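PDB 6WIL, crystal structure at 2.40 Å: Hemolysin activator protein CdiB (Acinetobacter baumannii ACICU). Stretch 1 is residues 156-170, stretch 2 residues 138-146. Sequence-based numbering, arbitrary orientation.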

# COMPACT_ATOMS: atom_id res chain seq x y z
N GLN A 156 20.89 -6.73 -9.89
CA GLN A 156 20.07 -6.09 -8.87
C GLN A 156 19.94 -4.59 -9.11
O GLN A 156 18.84 -4.03 -8.99
CB GLN A 156 20.65 -6.36 -7.48
CG GLN A 156 19.94 -7.42 -6.68
CD GLN A 156 20.62 -7.68 -5.35
OE1 GLN A 156 20.10 -7.33 -4.29
NE2 GLN A 156 21.80 -8.28 -5.41
N LEU A 157 21.05 -3.92 -9.42
CA LEU A 157 20.99 -2.49 -9.70
C LEU A 157 20.14 -2.20 -10.93
O LEU A 157 19.33 -1.27 -10.94
CB LEU A 157 22.39 -1.92 -9.89
CG LEU A 157 23.26 -1.76 -8.65
CD1 LEU A 157 24.66 -1.32 -9.06
CD2 LEU A 157 22.65 -0.77 -7.68
N LYS A 158 20.31 -3.00 -11.99
CA LYS A 158 19.57 -2.76 -13.22
C LYS A 158 18.06 -2.92 -13.02
O LYS A 158 17.27 -2.13 -13.56
CB LYS A 158 20.06 -3.69 -14.33
CG LYS A 158 19.10 -3.80 -15.50
CD LYS A 158 19.77 -4.26 -16.78
CE LYS A 158 18.76 -4.31 -17.92
NZ LYS A 158 19.39 -4.69 -19.22
N THR A 159 17.65 -3.92 -12.25
CA THR A 159 16.22 -4.16 -12.07
C THR A 159 15.62 -3.29 -10.97
O THR A 159 14.46 -2.88 -11.08
CB THR A 159 15.95 -5.64 -11.77
OG1 THR A 159 16.61 -6.02 -10.55
CG2 THR A 159 16.45 -6.52 -12.91
N GLY A 160 16.38 -3.02 -9.91
CA GLY A 160 15.86 -2.18 -8.83
C GLY A 160 15.85 -0.70 -9.14
O GLY A 160 14.99 0.03 -8.64
N LEU A 161 16.80 -0.22 -9.95
CA LEU A 161 16.88 1.20 -10.26
C LEU A 161 16.37 1.46 -11.67
O LEU A 161 16.92 0.88 -12.62
CB LEU A 161 18.32 1.70 -10.13
CG LEU A 161 19.04 1.41 -8.83
CD1 LEU A 161 20.44 1.99 -8.89
CD2 LEU A 161 18.27 2.00 -7.66
N PRO A 162 15.35 2.30 -11.85
CA PRO A 162 14.85 2.55 -13.21
C PRO A 162 15.72 3.50 -14.01
O PRO A 162 15.28 4.02 -15.05
CB PRO A 162 13.46 3.14 -12.95
CG PRO A 162 13.59 3.80 -11.62
CD PRO A 162 14.52 2.94 -10.82
N PHE A 163 16.94 3.74 -13.56
CA PHE A 163 17.88 4.63 -14.22
C PHE A 163 19.23 3.93 -14.36
O PHE A 163 19.48 2.89 -13.75
CB PHE A 163 18.04 5.95 -13.46
CG PHE A 163 18.48 5.79 -12.04
CD1 PHE A 163 19.82 5.74 -11.71
CD2 PHE A 163 17.55 5.69 -11.02
CE1 PHE A 163 20.24 5.59 -10.40
CE2 PHE A 163 17.95 5.54 -9.70
CZ PHE A 163 19.30 5.49 -9.39
N LYS A 164 20.11 4.53 -15.16
CA LYS A 164 21.44 3.98 -15.39
C LYS A 164 22.44 5.13 -15.48
O LYS A 164 22.07 6.30 -15.46
CB LYS A 164 21.49 3.14 -16.68
CG LYS A 164 21.39 3.97 -17.95
CD LYS A 164 21.21 3.08 -19.16
CE LYS A 164 20.03 2.16 -18.98
NZ LYS A 164 19.61 1.50 -20.25
N ALA A 165 23.71 4.76 -15.56
CA ALA A 165 24.77 5.75 -15.70
C ALA A 165 24.60 6.51 -17.01
O ALA A 165 24.30 5.93 -18.06
CB ALA A 165 26.13 5.07 -15.65
N GLY A 166 24.76 7.83 -16.94
CA GLY A 166 24.57 8.69 -18.09
C GLY A 166 23.18 9.28 -18.24
O GLY A 166 22.98 10.14 -19.10
N ASP A 167 22.21 8.83 -17.44
CA ASP A 167 20.87 9.38 -17.51
C ASP A 167 20.79 10.72 -16.79
O ASP A 167 21.70 11.12 -16.06
CB ASP A 167 19.85 8.41 -16.91
CG ASP A 167 19.53 7.25 -17.83
OD1 ASP A 167 20.17 7.14 -18.90
OD2 ASP A 167 18.64 6.44 -17.49
N ILE A 168 19.68 11.41 -17.00
CA ILE A 168 19.44 12.68 -16.33
C ILE A 168 18.94 12.41 -14.92
O ILE A 168 18.03 11.59 -14.72
CB ILE A 168 18.44 13.54 -17.13
CG1 ILE A 168 18.99 13.79 -18.53
CG2 ILE A 168 18.16 14.85 -16.41
CD1 ILE A 168 17.98 14.39 -19.49
N VAL A 169 19.52 13.09 -13.94
CA VAL A 169 19.17 12.87 -12.54
C VAL A 169 17.77 13.40 -12.28
O VAL A 169 17.49 14.59 -12.47
CB VAL A 169 20.19 13.55 -11.61
CG1 VAL A 169 19.69 13.50 -10.17
CG2 VAL A 169 21.54 12.87 -11.74
N ASN A 170 16.88 12.51 -11.83
CA ASN A 170 15.52 12.87 -11.44
C ASN A 170 15.20 12.27 -10.08
O ASN A 170 15.43 11.07 -9.86
CB ASN A 170 14.50 12.40 -12.48
CG ASN A 170 13.16 13.09 -12.32
OD1 ASN A 170 12.40 12.79 -11.40
ND2 ASN A 170 12.88 14.04 -13.20
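Stretch 2 138-146: QIGRLNKIV

A strand can meet a neighbouring loop through very little regular pairing, with apolar side chains adding contact beside it; in CdiB, the strand that begins at Arg141 and runs on past Val146 illustrates the principle. Stretch 1 begins as the end of a helix, where Leu157 CD1 lies 4.4 Å from Ile145 CG2. Leu161, the first residue to leave helical angles, brings its CD1 within 4.4 Å of Ile145 CD1. Phe163 then bridges two strand residues, its CE1 4.1 Å from Ile145 CD1 and its CD1 3.6 Å from Leu142 CD2. A type II turn from Lys164 to Asp167 follows, closed by Asp167 N to Lys164 O at 3.2 Å; the positive phi of Gly166 suits glycine. From this turn Gly166 N donates to Leu142 O at 2.7 Å, and Leu142 N returns a hydrogen bond to Asp167 O at 2.8 Å. Ile168 and Arg141 form a single beta bridge, their CA atoms 4.2 Å apart, with the chains running antiparallel. Ile168 CG1 packs against Ile139 CG2 at 3.7 Å and over one face of the Arg141 guanidinium, while Arg141 NE makes a weak hydrogen bond to Gly166 O at 3.3 Å. Val169 N completes the pairing with Gly140 O at 3.1 Å, and Val169 CG2 rests 4.1 Å from Leu142 CB.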

# COMPACT_ATOMS: atom_id res chain seq x y z
N GLN A 138 21.28 23.71 -17.86
CA GLN A 138 22.43 22.89 -17.52
C GLN A 138 21.92 21.53 -17.06
O GLN A 138 21.58 21.33 -15.89
CB GLN A 138 23.28 23.56 -16.44
CG GLN A 138 24.35 24.45 -17.00
CD GLN A 138 24.83 25.47 -15.99
OE1 GLN A 138 24.39 25.47 -14.83
NE2 GLN A 138 25.73 26.35 -16.41
N ILE A 139 21.86 20.59 -18.00
CA ILE A 139 21.30 19.27 -17.73
C ILE A 139 22.28 18.50 -16.84
O ILE A 139 23.38 18.15 -17.27
CB ILE A 139 21.01 18.51 -19.03
CG1 ILE A 139 20.08 19.34 -19.92
CG2 ILE A 139 20.42 17.15 -18.72
CD1 ILE A 139 19.42 18.55 -21.03
N GLY A 140 21.87 18.25 -15.60
CA GLY A 140 22.68 17.48 -14.67
C GLY A 140 22.43 15.99 -14.81
O GLY A 140 21.28 15.53 -14.70
N ARG A 141 23.49 15.23 -15.05
CA ARG A 141 23.37 13.81 -15.37
C ARG A 141 24.09 12.97 -14.32
O ARG A 141 24.81 13.48 -13.45
CB ARG A 141 23.94 13.51 -16.76
CG ARG A 141 23.36 14.37 -17.86
CD ARG A 141 23.91 13.96 -19.22
NE ARG A 141 22.90 13.32 -20.04
CZ ARG A 141 22.22 13.94 -21.00
NH1 ARG A 141 22.45 15.22 -21.26
NH2 ARG A 141 21.31 13.28 -21.70
N LEU A 142 23.87 11.66 -14.42
CA LEU A 142 24.48 10.70 -13.52
C LEU A 142 25.76 10.16 -14.13
O LEU A 142 25.75 9.71 -15.28
CB LEU A 142 23.51 9.56 -13.23
CG LEU A 142 23.95 8.48 -12.24
CD1 LEU A 142 24.10 9.06 -10.85
CD2 LEU A 142 22.96 7.32 -12.24
N ASN A 143 26.85 10.22 -13.38
CA ASN A 143 28.13 9.72 -13.87
C ASN A 143 28.42 8.29 -13.44
O ASN A 143 28.68 7.43 -14.29
CB ASN A 143 29.24 10.66 -13.39
CG ASN A 143 30.63 10.16 -13.74
OD1 ASN A 143 31.53 10.20 -12.91
ND2 ASN A 143 30.81 9.72 -14.99
N LYS A 144 28.37 8.00 -12.13
CA LYS A 144 28.61 6.66 -11.62
C LYS A 144 27.68 6.38 -10.46
O LYS A 144 27.37 7.26 -9.65
CB LYS A 144 30.06 6.47 -11.14
CG LYS A 144 31.15 7.07 -12.01
CD LYS A 144 32.54 6.83 -11.42
CE LYS A 144 32.71 7.48 -10.05
NZ LYS A 144 34.06 7.20 -9.46
N ILE A 145 27.24 5.13 -10.36
CA ILE A 145 26.64 4.62 -9.13
C ILE A 145 27.75 3.96 -8.33
O ILE A 145 28.41 3.03 -8.82
CB ILE A 145 25.49 3.65 -9.43
CG1 ILE A 145 24.34 4.40 -10.10
CG2 ILE A 145 25.01 2.96 -8.15
CD1 ILE A 145 23.72 3.66 -11.26
N VAL A 146 28.00 4.45 -7.13
CA VAL A 146 29.12 4.00 -6.30
C VAL A 146 28.56 3.25 -5.11
O VAL A 146 27.84 3.82 -4.28
CB VAL A 146 30.00 5.18 -5.85
CG1 VAL A 146 31.04 4.71 -4.83
CG2 VAL A 146 30.69 5.82 -7.05